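Local coordinates for protein creatinine amidohydrolase (Nostoc punctiforme PCC 73102, PDB 3NO4) that probably hydrolyses carbon-nitrogen bonds in linear amides, as a metal-dependent member of the creatininase superfamily, at residues Phe120-Phe125 against Leu261-Ala266. Numbering follows the deposited sequence. Where two conformers were deposited one is given.
Sequences FSKFYF and LEFVNA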
loop_
_atom_site.group_PDB
_atom_site.type_symbol
_atom_site.label_atom_id
_atom_site.label_comp_id
_atom_site.label_asym_id
_atom_site.label_seq_id
_atom_site.Cartn_x
_atom_site.Cartn_y
_atom_site.Cartn_z
ATOM N N PHE A 120 13.240 1.289 -23.376
ATOM C CA PHE A 120 12.564 0.035 -23.737
ATOM C C PHE A 120 11.044 0.329 -23.827
ATOM O O PHE A 120 10.488 1.084 -23.022
ATOM C CB PHE A 120 12.831 -1.098 -22.729
ATOM C CG PHE A 120 14.192 -1.675 -22.804
ATOM C CD1 PHE A 120 14.489 -2.705 -23.740
ATOM C CD2 PHE A 120 15.211 -1.222 -21.954
ATOM C CE1 PHE A 120 15.759 -3.237 -23.818
ATOM C CE2 PHE A 120 16.499 -1.769 -22.023
ATOM C CZ PHE A 120 16.779 -2.783 -22.931
ATOM N N SER A 121 10.398 -0.204 -24.854
ATOM C CA SER A 121 8.964 -0.013 -25.013
ATOM C C SER A 121 8.141 -1.257 -25.436
ATOM O O SER A 121 6.914 -1.198 -25.436
ATOM C CB SER A 121 8.739 1.156 -25.981
ATOM O OG SER A 121 9.089 0.789 -27.285
ATOM N N LYS A 122 8.805 -2.357 -25.766
ATOM C CA LYS A 122 8.134 -3.602 -26.081
ATOM C C LYS A 122 8.586 -4.644 -25.072
ATOM O O LYS A 122 9.706 -5.148 -25.173
ATOM C CB LYS A 122 8.473 -3.999 -27.515
ATOM C CG LYS A 122 7.935 -3.017 -28.583
ATOM C CD LYS A 122 6.494 -3.343 -28.988
ATOM C CE LYS A 122 6.075 -2.614 -30.276
ATOM N NZ LYS A 122 4.707 -3.029 -30.727
ATOM N N PHE A 123 7.714 -4.938 -24.098
ATOM C CA PHE A 123 7.976 -5.900 -23.029
ATOM C C PHE A 123 7.190 -7.200 -23.258
ATOM O O PHE A 123 5.937 -7.211 -23.151
ATOM C CB PHE A 123 7.612 -5.307 -21.675
ATOM C CG PHE A 123 8.438 -4.152 -21.298
ATOM C CD1 PHE A 123 8.146 -2.866 -21.801
ATOM C CD2 PHE A 123 9.505 -4.295 -20.438
ATOM C CE1 PHE A 123 8.909 -1.777 -21.452
ATOM C CE2 PHE A 123 10.292 -3.203 -20.098
ATOM C CZ PHE A 123 9.983 -1.940 -20.589
ATOM N N TYR A 124 7.906 -8.260 -23.615
ATOM C CA TYR A 124 7.322 -9.586 -23.967
ATOM C C TYR A 124 7.633 -10.569 -22.839
ATOM O O TYR A 124 8.816 -10.941 -22.637
ATOM C CB TYR A 124 7.921 -10.058 -25.294
ATOM C CG TYR A 124 7.201 -11.182 -25.977
ATOM C CD1 TYR A 124 5.972 -10.975 -26.572
ATOM C CD2 TYR A 124 7.764 -12.462 -26.063
ATOM C CE1 TYR A 124 5.311 -11.999 -27.243
ATOM C CE2 TYR A 124 7.108 -13.490 -26.739
ATOM C CZ TYR A 124 5.874 -13.243 -27.313
ATOM O OH TYR A 124 5.212 -14.229 -27.973
ATOM N N PHE A 125 6.627 -10.850 -22.010
ATOM C CA PHE A 125 6.764 -11.739 -20.860
ATOM C C PHE A 125 6.428 -13.146 -21.328
ATOM O O PHE A 125 5.272 -13.407 -21.675
ATOM C CB PHE A 125 5.829 -11.377 -19.718
ATOM C CG PHE A 125 6.203 -10.095 -19.033
ATOM C CD1 PHE A 125 5.869 -8.872 -19.594
ATOM C CD2 PHE A 125 6.972 -10.114 -17.876
ATOM C CE1 PHE A 125 6.261 -7.630 -18.925
ATOM C CE2 PHE A 125 7.353 -8.907 -17.233
ATOM C CZ PHE A 125 6.986 -7.686 -17.781
ATOM N N LEU A 261 8.387 -11.453 -32.725
ATOM C CA LEU A 261 8.684 -10.639 -33.905
ATOM C C LEU A 261 7.426 -9.861 -34.345
ATOM O O LEU A 261 7.528 -8.665 -34.635
ATOM C CB LEU A 261 9.262 -11.453 -35.058
ATOM C CG LEU A 261 10.711 -11.968 -34.882
ATOM C CD1 LEU A 261 11.073 -12.937 -36.026
ATOM C CD2 LEU A 261 11.779 -10.864 -34.736
ATOM N N GLU A 262 6.263 -10.521 -34.336
ATOM C CA GLU A 262 4.984 -9.840 -34.629
ATOM C C GLU A 262 4.703 -8.707 -33.651
ATOM O O GLU A 262 4.314 -7.636 -34.055
ATOM C CB GLU A 262 3.796 -10.822 -34.680
ATOM C CG GLU A 262 3.808 -11.747 -35.923
ATOM C CD GLU A 262 2.680 -12.817 -35.939
ATOM O OE1 GLU A 262 1.921 -12.921 -34.930
ATOM O OE2 GLU A 262 2.564 -13.551 -36.967
ATOM N N PHE A 263 4.932 -8.955 -32.368
ATOM C CA PHE A 263 4.817 -7.936 -31.304
ATOM C C PHE A 263 5.757 -6.763 -31.509
ATOM O O PHE A 263 5.280 -5.635 -31.633
ATOM C CB PHE A 263 5.045 -8.588 -29.926
ATOM C CG PHE A 263 5.006 -7.627 -28.756
ATOM C CD1 PHE A 263 3.919 -6.773 -28.575
ATOM C CD2 PHE A 263 6.033 -7.608 -27.816
ATOM C CE1 PHE A 263 3.871 -5.908 -27.495
ATOM C CE2 PHE A 263 5.975 -6.755 -26.702
ATOM C CZ PHE A 263 4.890 -5.896 -26.558
ATOM N N VAL A 264 7.070 -7.027 -31.583
ATOM C CA VAL A 264 8.078 -5.959 -31.672
ATOM C C VAL A 264 7.931 -5.137 -32.973
ATOM O O VAL A 264 8.197 -3.945 -32.969
ATOM C CB VAL A 264 9.543 -6.495 -31.458
ATOM C CG1 VAL A 264 10.110 -7.124 -32.738
ATOM C CG2 VAL A 264 10.452 -5.385 -30.953
ATOM N N ASN A 265 7.490 -5.782 -34.048
ATOM C CA ASN A 265 7.321 -5.106 -35.334
ATOM C C ASN A 265 5.989 -4.380 -35.500
ATOM O O ASN A 265 5.896 -3.537 -36.375
ATOM C CB ASN A 265 7.579 -6.052 -36.516
ATOM C CG ASN A 265 9.035 -6.554 -36.562
ATOM O OD1 ASN A 265 9.288 -7.700 -36.920
ATOM N ND2 ASN A 265 9.979 -5.698 -36.201
ATOM N N ALA A 266 5.000 -4.687 -34.660
ATOM C CA ALA A 266 3.697 -4.006 -34.694
ATOM C C ALA A 266 3.801 -2.534 -34.226
ATOM O O ALA A 266 4.715 -2.159 -33.474
ATOM C CB ALA A 266 2.673 -4.766 -33.850
#
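Lys122, at the start of strand 122-127, donates hydrogen bonds at the carboxyl end of the C-terminal helix 242-265 and lies over the ring of Phe263, in a buried strand-on-helix contact; the axes of 122-125 and 261-265 run nearly antiparallel (160°), 8.9 Å apart. The ammonium group bonds to the carbonyl of Phe263 in the last turn and to that of Ala266, just past the helix: Lys122 NZ meets Phe263 O at 2.8 Å, tilted from the carbonyl plane, and Ala266 O at 2.9 Å, there from well above the plane. Phe263 O also accepts from Ala266 N on the opposite face, so two donors grip it as the helix ends. The positive charge probably suits the negative end of the helix dipole; Gln159 OE1 takes a further bond from Lys122 NZ. A bend at chi2 (-86°) carries the aliphatic chain across the Phe263 ring, where Lys122 CD sits 4.0 Å from the centroid as a CH-pi contact. Phe263 holds its ring out toward the strand, and Phe263 CD2 lies 3.6 Å from Tyr124 CD1, the two rings meeting obliquely with planes at 32°. A methionine in place of Lys122 would probably leave Ala266 O and Gln159 OE1 without this donor and the helix end without its compensating charge. The contact sets the last helical turn against the central parallel sheet, beside strand 159-164, whose Gln159 also touches Phe263; Phe123 faces away from the helix and touches helix 101-118, and Arg217 and Tyr219 of a second subunit pack against Lys122 and Phe263 respectively.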